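PDB 4FAJ: PrgZ, which serves as a membrane-anchored, extracellular pheromone receptor of the solute-binding protein family 5, binding peptide and probably passing it on for import. Local coordinates for residues D251-S256 with F274-E279; T120-I125 with T190-L195; I346-L351 with G526-F531; G128-D133 with N258-D263. All blocks are in the same frame, centred on the assembly; numbering follows the deposited sequence. Where two conformers were deposited one is given.

Interaction 1: D251-S256 with F274-E279; sequences DKWTIS and FQVVKE. With ZN (zinc ion), chain F.
The indole of Trp253 overlaps the start of the Phe274 side chain more than its ring. Phe274 CB lies over one face of the indole, 3.7 Å from the centroid of the five-membered ring and 19° off its normal, a CH-pi contact. The Phe274 ring itself is nearly parallel to the indole but slid aside, so the two rings barely overlap although Trp253 NE1 comes within 3.5 Å of Phe274 CD2. The Trp253 torsion sets this up: with chi1 at 56°, CG sits between the backbone N and the carbonyl carbon, which lays the indole across toward the 274-276 strand, over Phe274 CB. Its far end reaches Val276 CG2, while Ile255 CD1 meets the edge of the Phe274 ring. Beneath the rings, Trp253 and Phe274 form an antiparallel hydrogen-bonded pair, the shorter bond running from Phe274 N to Trp253 O at 2.7 Å.

The face bearing Lys252 and Gln275 is polar. Gln275 NE2 donates to Val276 O at 2.9 Å, a bond that orients the amide; in one of two Asp251 conformers NE2 also makes a long bond to Asp251 OD2, and OE1 takes a weak bond from Lys252 NZ.

Beyond Val276 the 274-279 segment leaves the strand and reaches Glu279, whose OE2 binds a zinc ion at 2.0 Å together with Tyr301 and Glu421. Helix 81-90 packs against Trp253 and Ile255. Aromatic on one face and polar on the other, this is a cross-strand pairing in the mixed four-stranded sheet of a periplasmic-binding-protein fold, with a zinc site just beyond the strand end.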
# COMPACT_ATOMS: atom_id res chain seq x y z
N ASP A 251 -13.61 -15.32 -1.70
CA ASP A 251 -13.76 -14.74 -0.37
C ASP A 251 -13.06 -15.57 0.72
O ASP A 251 -13.08 -15.18 1.89
CB ASP A 251 -15.24 -14.53 -0.02
CG ASP A 251 -15.96 -15.84 0.36
OD1 ASP A 251 -15.56 -16.91 -0.13
OD2 ASP A 251 -16.93 -15.78 1.14
N LYS A 252 -12.46 -16.69 0.33
CA LYS A 252 -11.76 -17.59 1.26
C LYS A 252 -10.46 -18.09 0.65
O LYS A 252 -10.40 -18.34 -0.55
CB LYS A 252 -12.59 -18.83 1.52
CG LYS A 252 -13.84 -18.61 2.26
CD LYS A 252 -14.52 -19.95 2.48
CE LYS A 252 -15.70 -19.79 3.39
NZ LYS A 252 -16.71 -18.89 2.83
N TRP A 253 -9.43 -18.24 1.48
CA TRP A 253 -8.24 -18.97 1.08
C TRP A 253 -7.52 -19.55 2.29
O TRP A 253 -7.77 -19.15 3.44
CB TRP A 253 -7.31 -18.12 0.20
CG TRP A 253 -6.87 -16.84 0.80
CD1 TRP A 253 -5.73 -16.60 1.50
CD2 TRP A 253 -7.57 -15.59 0.74
NE1 TRP A 253 -5.67 -15.29 1.89
CE2 TRP A 253 -6.79 -14.65 1.44
CE3 TRP A 253 -8.77 -15.18 0.17
CZ2 TRP A 253 -7.17 -13.32 1.57
CZ3 TRP A 253 -9.16 -13.86 0.31
CH2 TRP A 253 -8.36 -12.94 1.00
N THR A 254 -6.64 -20.51 2.03
CA THR A 254 -5.88 -21.19 3.08
C THR A 254 -4.40 -21.28 2.71
O THR A 254 -4.05 -21.55 1.55
CB THR A 254 -6.41 -22.64 3.33
OG1 THR A 254 -7.78 -22.60 3.77
CG2 THR A 254 -5.55 -23.36 4.37
N ILE A 255 -3.53 -21.03 3.69
CA ILE A 255 -2.09 -21.25 3.54
C ILE A 255 -1.67 -22.29 4.57
O ILE A 255 -2.26 -22.39 5.64
CB ILE A 255 -1.26 -19.93 3.67
CG1 ILE A 255 -1.27 -19.42 5.12
CG2 ILE A 255 -1.79 -18.87 2.70
CD1 ILE A 255 -0.59 -18.02 5.34
N SER A 256 -0.63 -23.06 4.23
CA SER A 256 -0.20 -24.17 5.06
C SER A 256 1.32 -24.15 5.20
O SER A 256 2.02 -23.71 4.29
CB SER A 256 -0.64 -25.50 4.43
OG SER A 256 -2.05 -25.55 4.31
N PHE A 274 -8.31 -17.76 5.75
CA PHE A 274 -8.69 -16.35 5.65
C PHE A 274 -10.11 -16.23 5.11
O PHE A 274 -10.51 -17.00 4.23
CB PHE A 274 -7.71 -15.59 4.76
CG PHE A 274 -6.32 -15.54 5.32
CD1 PHE A 274 -5.90 -14.46 6.08
CD2 PHE A 274 -5.44 -16.59 5.11
CE1 PHE A 274 -4.62 -14.42 6.62
CE2 PHE A 274 -4.15 -16.56 5.64
CZ PHE A 274 -3.75 -15.46 6.41
N GLN A 275 -10.86 -15.27 5.65
CA GLN A 275 -12.23 -14.98 5.24
C GLN A 275 -12.40 -13.48 5.02
O GLN A 275 -12.08 -12.70 5.91
CB GLN A 275 -13.21 -15.46 6.32
CG GLN A 275 -14.63 -14.93 6.16
CD GLN A 275 -15.36 -15.58 5.01
OE1 GLN A 275 -15.56 -16.79 5.00
NE2 GLN A 275 -15.75 -14.77 4.02
N VAL A 276 -12.91 -13.08 3.86
CA VAL A 276 -13.17 -11.67 3.61
C VAL A 276 -14.37 -11.23 4.45
O VAL A 276 -15.39 -11.92 4.50
CB VAL A 276 -13.43 -11.36 2.11
CG1 VAL A 276 -13.78 -9.89 1.92
CG2 VAL A 276 -12.21 -11.72 1.27
N VAL A 277 -14.23 -10.10 5.14
CA VAL A 277 -15.32 -9.52 5.92
C VAL A 277 -15.65 -8.12 5.38
O VAL A 277 -14.81 -7.23 5.40
CB VAL A 277 -14.98 -9.46 7.42
CG1 VAL A 277 -16.09 -8.74 8.23
CG2 VAL A 277 -14.77 -10.86 7.95
N LYS A 278 -16.86 -7.97 4.85
CA LYS A 278 -17.32 -6.69 4.32
C LYS A 278 -18.35 -6.05 5.25
O LYS A 278 -18.52 -4.82 5.23
CB LYS A 278 -17.96 -6.89 2.95
CG LYS A 278 -17.10 -7.61 1.90
CD LYS A 278 -16.61 -6.66 0.78
CE LYS A 278 -16.86 -7.23 -0.61
NZ LYS A 278 -18.10 -6.71 -1.23
N GLU A 279 -19.04 -6.87 6.04
CA GLU A 279 -20.08 -6.41 6.97
C GLU A 279 -19.65 -6.72 8.40
O GLU A 279 -19.53 -7.89 8.78
CB GLU A 279 -21.42 -7.08 6.65
CG GLU A 279 -22.52 -6.86 7.71
CD GLU A 279 -22.72 -5.41 8.06
OE1 GLU A 279 -22.85 -4.58 7.13
OE2 GLU A 279 -22.76 -5.06 9.27
ZN ZN F . -23.23 -3.19 9.76

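Interaction 2: T120-I125 with T190-L195; sequences TYTIVI and TLEIEL
Tyr121 and Ile193 form a hydrogen-bonded pair in an antiparallel pairing of the two central strands of a four-stranded antiparallel sheet. Tyr121 N reaches Ile193 O at 2.8 Å with a nearly straight bond (171°), and the return bond from Ile193 N to Tyr121 O closes the ring. Ile123 and Leu191 repeat the pattern two residues on. Between these pairs the non-hydrogen-bonded positions bring CA atoms within 4.5 Å, close enough for CA-H...O contacts such as that from Thr122 CA to Leu191 O.

On the face of Tyr121, Ile123, Leu191 and Ile193 the side chains are apolar and buried. Ile123 CD1 meets Ile193 CD1 diagonally, tip to tip, at 4.0 Å. Past the strand end, the Leu195 methyl CD1 comes up to Tyr121 CE1 at 3.4 Å. Helices 139-150 and 202-205 cover this side: Phe142 and Trp146 touch Leu191 and Ile193 respectively, and Phe202 meets the Tyr121 ring edge-to-face.

The other face carries threonines and glutamates. Each threonine has CG2 anti to the backbone N, which lays the methyls diagonally between the strands: Thr122 CG2 lies 3.8 Å from Thr190 CG2, and Thr120 CG2 rests against CG of Glu192. The carboxylate of Glu194 finds its salt-bridge partner in Lys166, outside the pair.

Glu192 keeps its chain extended beyond CG, which carries its carboxylate out past the threonine methyls. There one water joins the two strands, donating to Glu192 OE1 at 2.7 Å and lying 2.6 Å from Thr122 OG1.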
# COMPACT_ATOMS: atom_id res chain seq x y z
N THR A 120 27.41 1.14 -4.32
CA THR A 120 27.43 -0.29 -4.66
C THR A 120 27.06 -1.14 -3.45
O THR A 120 27.67 -1.01 -2.39
CB THR A 120 28.81 -0.71 -5.21
OG1 THR A 120 29.14 0.10 -6.35
CG2 THR A 120 28.82 -2.19 -5.62
N TYR A 121 26.06 -2.00 -3.63
CA TYR A 121 25.59 -2.92 -2.59
C TYR A 121 25.93 -4.35 -3.00
O TYR A 121 25.54 -4.78 -4.09
CB TYR A 121 24.07 -2.81 -2.43
CG TYR A 121 23.60 -1.60 -1.64
CD1 TYR A 121 23.92 -0.31 -2.05
CD2 TYR A 121 22.83 -1.75 -0.50
CE1 TYR A 121 23.49 0.81 -1.34
CE2 TYR A 121 22.40 -0.64 0.22
CZ TYR A 121 22.73 0.63 -0.20
OH TYR A 121 22.30 1.72 0.52
N THR A 122 26.64 -5.06 -2.14
CA THR A 122 26.95 -6.47 -2.37
C THR A 122 26.27 -7.31 -1.30
O THR A 122 26.39 -7.04 -0.11
CB THR A 122 28.48 -6.73 -2.35
OG1 THR A 122 29.08 -5.98 -3.41
CG2 THR A 122 28.79 -8.23 -2.56
N ILE A 123 25.53 -8.32 -1.75
CA ILE A 123 24.66 -9.12 -0.87
C ILE A 123 24.87 -10.60 -1.17
O ILE A 123 24.96 -11.00 -2.33
CB ILE A 123 23.18 -8.76 -1.09
CG1 ILE A 123 22.94 -7.28 -0.78
CG2 ILE A 123 22.27 -9.68 -0.26
CD1 ILE A 123 21.67 -6.71 -1.37
N VAL A 124 24.96 -11.41 -0.12
CA VAL A 124 25.15 -12.85 -0.29
C VAL A 124 23.86 -13.57 0.12
O VAL A 124 23.33 -13.33 1.20
CB VAL A 124 26.35 -13.37 0.53
CG1 VAL A 124 26.43 -14.89 0.47
CG2 VAL A 124 27.66 -12.76 0.01
N ILE A 125 23.38 -14.46 -0.75
CA ILE A 125 22.20 -15.29 -0.46
C ILE A 125 22.60 -16.45 0.43
O ILE A 125 23.61 -17.12 0.16
CB ILE A 125 21.57 -15.83 -1.76
CG1 ILE A 125 20.89 -14.69 -2.54
CG2 ILE A 125 20.58 -16.96 -1.46
CD1 ILE A 125 20.84 -14.93 -4.03
N THR A 190 25.87 -14.56 -4.94
CA THR A 190 26.21 -13.17 -4.68
C THR A 190 25.52 -12.24 -5.68
O THR A 190 25.51 -12.51 -6.88
CB THR A 190 27.75 -12.94 -4.66
OG1 THR A 190 28.32 -13.71 -3.60
CG2 THR A 190 28.10 -11.46 -4.44
N LEU A 191 24.96 -11.16 -5.15
CA LEU A 191 24.33 -10.10 -5.92
C LEU A 191 25.12 -8.81 -5.75
O LEU A 191 25.50 -8.47 -4.62
CB LEU A 191 22.91 -9.88 -5.44
CG LEU A 191 21.80 -10.79 -5.95
CD1 LEU A 191 20.52 -10.56 -5.12
CD2 LEU A 191 21.55 -10.54 -7.44
N GLU A 192 25.37 -8.09 -6.84
CA GLU A 192 25.94 -6.74 -6.77
C GLU A 192 24.99 -5.75 -7.46
O GLU A 192 24.56 -5.99 -8.58
CB GLU A 192 27.33 -6.68 -7.41
CG GLU A 192 27.98 -5.30 -7.34
CD GLU A 192 29.30 -5.22 -8.08
OE1 GLU A 192 30.24 -5.94 -7.71
OE2 GLU A 192 29.41 -4.41 -9.04
N ILE A 193 24.67 -4.66 -6.77
CA ILE A 193 23.73 -3.65 -7.28
C ILE A 193 24.41 -2.29 -7.24
O ILE A 193 25.04 -1.95 -6.22
CB ILE A 193 22.48 -3.55 -6.38
CG1 ILE A 193 21.77 -4.90 -6.26
CG2 ILE A 193 21.51 -2.47 -6.89
CD1 ILE A 193 21.09 -5.07 -4.93
N GLU A 194 24.30 -1.53 -8.32
CA GLU A 194 24.76 -0.14 -8.33
C GLU A 194 23.60 0.87 -8.39
O GLU A 194 22.74 0.80 -9.26
CB GLU A 194 25.74 0.13 -9.48
CG GLU A 194 26.20 1.58 -9.48
CD GLU A 194 27.64 1.74 -9.82
OE1 GLU A 194 28.44 1.92 -8.87
OE2 GLU A 194 27.97 1.68 -11.02
N LEU A 195 23.63 1.81 -7.46
CA LEU A 195 22.65 2.87 -7.38
C LEU A 195 23.14 4.15 -8.07
O LEU A 195 24.34 4.38 -8.23
CB LEU A 195 22.33 3.17 -5.93
CG LEU A 195 21.92 1.99 -5.03
CD1 LEU A 195 21.62 2.52 -3.63
CD2 LEU A 195 20.74 1.25 -5.60
O HOH W 1 30.72 -6.74 -5.22

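Interaction 3: I346-L351 with G526-F531; sequences IDRESL and GVVPIF
Arg348 and Ile530 are the closest backbone positions, their CA atoms 6.2 Å apart where the first turn of helix 348-356 meets strand 528-539. The Arg348 chain runs extended from CG to NE, and its guanidinium grips one carbonyl side-on: NE and NH2 both donate to Pro529 O, at 2.8 and 2.9 Å, with the oxygen only 5° out of the guanidinium plane. Two bonds to one atom hold the group's rotation. On the way, Arg348 CD passes 3.2 Å from Ile530 O, and NH2 lies against Val528 CG1.

Alongside is an apolar patch. Leu351 CD2 packs tightly against Ile530 CG2 at 3.4 Å and also meets Phe531 CD1, the two side chains crossing at about a right angle; Ile346 CG2 adds a looser touch on Ile530. Leu430 of helix 421-437 lies against both isoleucines.

Asp347 is the N-cap of the helix: its OD1 accepts from Ser350 N. On the adjacent strand 311-324, Met320 faces both Ile530 and Phe531, a classic beta bulge, and the Phe531 ring meets an aromatic side chain of the bound peptide edge-to-face, so that Phe531 links this helix-to-strand packing to the peptide-binding site.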
# COMPACT_ATOMS: atom_id res chain seq x y z
N ILE A 346 -14.50 19.31 3.81
CA ILE A 346 -14.46 18.03 4.55
C ILE A 346 -14.22 18.23 6.05
O ILE A 346 -13.14 18.69 6.47
CB ILE A 346 -13.40 17.04 4.00
CG1 ILE A 346 -13.57 16.82 2.49
CG2 ILE A 346 -13.50 15.70 4.73
CD1 ILE A 346 -14.96 16.59 2.06
N ASP A 347 -15.23 17.91 6.85
CA ASP A 347 -15.13 17.94 8.30
C ASP A 347 -14.49 16.64 8.76
O ASP A 347 -15.18 15.67 9.11
CB ASP A 347 -16.49 18.16 8.94
CG ASP A 347 -16.42 18.37 10.45
OD1 ASP A 347 -15.35 18.19 11.06
OD2 ASP A 347 -17.47 18.71 11.02
N ARG A 348 -13.16 16.64 8.78
CA ARG A 348 -12.38 15.43 9.09
C ARG A 348 -12.60 14.96 10.53
O ARG A 348 -12.67 13.75 10.77
CB ARG A 348 -10.90 15.68 8.84
CG ARG A 348 -10.57 15.96 7.39
CD ARG A 348 -9.14 16.46 7.20
NE ARG A 348 -8.85 16.70 5.79
CZ ARG A 348 -9.28 17.74 5.08
NH1 ARG A 348 -10.03 18.70 5.64
NH2 ARG A 348 -8.95 17.84 3.80
N GLU A 349 -12.69 15.89 11.48
CA GLU A 349 -12.86 15.51 12.88
C GLU A 349 -14.18 14.79 13.12
O GLU A 349 -14.22 13.81 13.85
CB GLU A 349 -12.72 16.72 13.83
CG GLU A 349 -11.34 17.39 13.82
CD GLU A 349 -10.18 16.48 14.23
OE1 GLU A 349 -10.41 15.37 14.76
OE2 GLU A 349 -9.02 16.88 14.02
N SER A 350 -15.25 15.27 12.49
CA SER A 350 -16.55 14.58 12.59
C SER A 350 -16.50 13.18 12.00
O SER A 350 -17.05 12.24 12.58
CB SER A 350 -17.65 15.40 11.92
OG SER A 350 -17.92 16.56 12.68
N LEU A 351 -15.83 13.03 10.86
CA LEU A 351 -15.68 11.71 10.24
C LEU A 351 -15.00 10.71 11.17
O LEU A 351 -15.51 9.62 11.40
CB LEU A 351 -14.88 11.81 8.94
CG LEU A 351 -14.48 10.53 8.21
CD1 LEU A 351 -15.69 9.81 7.68
CD2 LEU A 351 -13.52 10.87 7.07
N GLY A 526 -3.85 19.09 -5.44
CA GLY A 526 -3.79 18.00 -6.40
C GLY A 526 -4.35 16.68 -5.88
O GLY A 526 -4.61 15.77 -6.67
N VAL A 527 -4.51 16.59 -4.56
CA VAL A 527 -5.08 15.43 -3.88
C VAL A 527 -5.62 15.92 -2.53
O VAL A 527 -5.04 16.84 -1.95
CB VAL A 527 -4.02 14.33 -3.66
CG1 VAL A 527 -3.00 14.74 -2.57
CG2 VAL A 527 -4.68 13.00 -3.34
N VAL A 528 -6.73 15.35 -2.05
CA VAL A 528 -7.35 15.79 -0.78
C VAL A 528 -7.12 14.71 0.29
O VAL A 528 -7.72 13.64 0.21
CB VAL A 528 -8.87 16.00 -0.92
CG1 VAL A 528 -9.51 16.32 0.46
CG2 VAL A 528 -9.18 17.10 -1.92
N PRO A 529 -6.26 14.99 1.28
CA PRO A 529 -6.10 14.03 2.38
C PRO A 529 -7.25 14.13 3.37
O PRO A 529 -7.66 15.24 3.76
CB PRO A 529 -4.76 14.42 3.02
CG PRO A 529 -4.38 15.72 2.48
CD PRO A 529 -5.37 16.15 1.43
N ILE A 530 -7.78 12.97 3.76
CA ILE A 530 -8.97 12.92 4.58
C ILE A 530 -8.61 12.48 5.98
O ILE A 530 -8.68 13.28 6.91
CB ILE A 530 -10.04 11.97 4.00
CG1 ILE A 530 -10.32 12.30 2.52
CG2 ILE A 530 -11.35 12.13 4.80
CD1 ILE A 530 -11.14 11.23 1.81
N PHE A 531 -8.22 11.21 6.14
CA PHE A 531 -7.86 10.70 7.46
C PHE A 531 -6.73 9.67 7.40
O PHE A 531 -6.45 9.09 6.36
CB PHE A 531 -9.08 10.12 8.17
CG PHE A 531 -9.66 8.90 7.52
CD1 PHE A 531 -10.63 9.01 6.55
CD2 PHE A 531 -9.27 7.62 7.93
CE1 PHE A 531 -11.19 7.88 5.94
CE2 PHE A 531 -9.84 6.48 7.34
CZ PHE A 531 -10.79 6.62 6.34

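Interaction 4: G128-D133 with N258-D263. With ZN (zinc ion), chain E.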
# COMPACT_ATOMS: atom_id res chain seq x y z
N GLY A 128 21.06 -22.73 1.58
CA GLY A 128 19.86 -23.44 1.97
C GLY A 128 18.56 -22.69 1.75
O GLY A 128 17.50 -23.20 2.08
N ALA A 129 18.65 -21.47 1.21
CA ALA A 129 17.45 -20.75 0.78
C ALA A 129 16.86 -21.50 -0.41
O ALA A 129 17.56 -21.73 -1.40
CB ALA A 129 17.79 -19.33 0.41
N LYS A 130 15.59 -21.92 -0.30
CA LYS A 130 14.96 -22.81 -1.29
C LYS A 130 13.55 -22.39 -1.74
O LYS A 130 12.77 -21.82 -0.95
CB LYS A 130 14.86 -24.24 -0.75
CG LYS A 130 16.18 -24.96 -0.60
CD LYS A 130 16.01 -26.29 0.12
CE LYS A 130 17.35 -26.99 0.31
NZ LYS A 130 17.22 -28.31 1.01
N TRP A 131 13.24 -22.69 -3.00
CA TRP A 131 11.87 -22.67 -3.52
C TRP A 131 11.08 -23.82 -2.91
O TRP A 131 11.66 -24.79 -2.41
CB TRP A 131 11.90 -22.81 -5.06
CG TRP A 131 12.56 -21.62 -5.69
CD1 TRP A 131 13.81 -21.58 -6.26
CD2 TRP A 131 12.04 -20.30 -5.77
NE1 TRP A 131 14.08 -20.31 -6.70
CE2 TRP A 131 13.02 -19.50 -6.40
CE3 TRP A 131 10.84 -19.72 -5.36
CZ2 TRP A 131 12.82 -18.14 -6.65
CZ3 TRP A 131 10.65 -18.37 -5.61
CH2 TRP A 131 11.63 -17.59 -6.25
N SER A 132 9.76 -23.72 -2.95
CA SER A 132 8.88 -24.77 -2.40
C SER A 132 9.09 -26.15 -3.03
O SER A 132 8.75 -27.16 -2.41
CB SER A 132 7.41 -24.37 -2.54
OG SER A 132 7.02 -24.35 -3.90
N ASP A 133 9.65 -26.20 -4.24
CA ASP A 133 9.98 -27.47 -4.90
C ASP A 133 11.35 -28.03 -4.49
O ASP A 133 11.82 -29.00 -5.09
CB ASP A 133 9.89 -27.36 -6.43
CG ASP A 133 10.89 -26.38 -7.03
OD1 ASP A 133 11.80 -25.91 -6.32
OD2 ASP A 133 10.75 -26.07 -8.24
N ASN A 258 5.07 -24.47 4.94
CA ASN A 258 5.99 -24.90 3.89
C ASN A 258 7.20 -25.61 4.52
O ASN A 258 8.10 -24.97 5.04
CB ASN A 258 6.48 -23.67 3.11
CG ASN A 258 7.52 -24.01 2.06
OD1 ASN A 258 7.81 -25.18 1.77
ND2 ASN A 258 8.07 -22.97 1.45
N LYS A 259 7.20 -26.94 4.44
CA LYS A 259 8.26 -27.74 5.05
C LYS A 259 9.61 -27.59 4.35
O LYS A 259 10.63 -27.95 4.92
CB LYS A 259 7.85 -29.22 5.11
CG LYS A 259 6.74 -29.49 6.12
CD LYS A 259 6.92 -30.84 6.81
CE LYS A 259 6.01 -30.98 8.02
NZ LYS A 259 4.59 -31.27 7.64
N GLU A 260 9.62 -27.02 3.14
CA GLU A 260 10.87 -26.75 2.41
C GLU A 260 11.44 -25.35 2.69
O GLU A 260 12.48 -24.99 2.14
CB GLU A 260 10.63 -26.90 0.90
CG GLU A 260 10.35 -28.32 0.45
CD GLU A 260 11.56 -29.25 0.62
OE1 GLU A 260 12.71 -28.82 0.34
OE2 GLU A 260 11.35 -30.41 1.00
N TYR A 261 10.76 -24.57 3.53
CA TYR A 261 11.23 -23.24 3.92
C TYR A 261 12.50 -23.34 4.76
O TYR A 261 12.58 -24.18 5.66
CB TYR A 261 10.12 -22.53 4.69
CG TYR A 261 10.49 -21.17 5.23
CD1 TYR A 261 11.02 -20.19 4.39
CD2 TYR A 261 10.30 -20.86 6.58
CE1 TYR A 261 11.35 -18.93 4.89
CE2 TYR A 261 10.63 -19.61 7.08
CZ TYR A 261 11.16 -18.65 6.25
OH TYR A 261 11.48 -17.41 6.76
N TRP A 262 13.49 -22.48 4.48
CA TRP A 262 14.80 -22.62 5.12
C TRP A 262 14.69 -22.48 6.64
O TRP A 262 15.44 -23.12 7.36
CB TRP A 262 15.84 -21.63 4.56
CG TRP A 262 15.62 -20.20 4.93
CD1 TRP A 262 14.96 -19.26 4.20
CD2 TRP A 262 16.05 -19.55 6.13
NE1 TRP A 262 14.95 -18.07 4.87
CE2 TRP A 262 15.60 -18.22 6.06
CE3 TRP A 262 16.74 -19.97 7.27
CZ2 TRP A 262 15.84 -17.29 7.08
CZ3 TRP A 262 16.98 -19.05 8.28
CH2 TRP A 262 16.54 -17.72 8.18
N ASP A 263 13.77 -21.64 7.11
CA ASP A 263 13.58 -21.42 8.53
C ASP A 263 12.29 -22.05 9.06
O ASP A 263 11.67 -21.53 9.99
CB ASP A 263 13.58 -19.92 8.80
CG ASP A 263 14.05 -19.57 10.20
OD1 ASP A 263 14.58 -20.43 10.92
OD2 ASP A 263 13.88 -18.40 10.58
ZN ZN E . 14.51 -18.03 12.55
O HOH W 2 10.68 -23.05 0.23
O HOH W 3 13.46 -21.06 1.76
O HOH W 4 7.05 -27.05 -0.10
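A chi1 of -68° brings Glu260 CG to Ser132 O at 3.5 Å, and the bend at chi2 (-67°) turns the carboxylate toward CD of the extended Lys130 chain. The charges stay beyond salt-bridge range, Lys130 NZ to Glu260 OE1 being 4.6 Å, so any attraction is probably a loose one. The backbone sets Trp262 CB against Gly128 O at 3.4 Å, and chi1 of 71° turns the indole away from residues 128-133. Gly128 itself has a backbone conformation that calls for glycine.

Water carries the polar part of the contact. One molecule donates to Lys130 O and accepts from Asn258 ND2. A second accepts from Lys130 N and Trp262 N, and a third donates to Ser132 O and to Asn258 OD1, at 2.9 and 2.8 Å. That same OD1 accepts from Glu260 N, an Asx turn inside the type I beta turn from Asn258 to Tyr261; the turn therefore helps position the Asn258 amide used by two of the waters.

The Trp262 indole has partners beyond the two loops, with NE1 bonded to Glu92 and a cation-pi contact from Arg126. Asp263 CB lies over one of its faces, and OD2 of that aspartate binds a zinc ion at 2.1 Å together with Asp266. The contact thus joins two loops: residues 128-133 link strand 120-124 to helix 139-150, where Asp141 holds Trp131 NE1, and residues 258-263 link strand 252-257 to strand 271-276, with Asn240 of strand 239-243 touching both Ser132 and Asn258.

Interactions 2, 4 and 1 are threaded together along the chain. Strand 120-124 of interaction 2 runs on to the loop 128-133 of interaction 4, and strand 252-257 of interaction 1 runs on to its partner loop 258-263. Interaction 4 therefore ties together the loops that follow strands of two sheets, its centre about 22 Å from that of interaction 2 and about 25 Å from that of interaction 1. Interaction 3 comes later in sequence; its centre lies about 43 Å from that of interaction 2, across the chain's centre. Interactions 1, 2 and 3 thus lie in three different sheets, and through Phe531 interaction 3 meets the bound peptide.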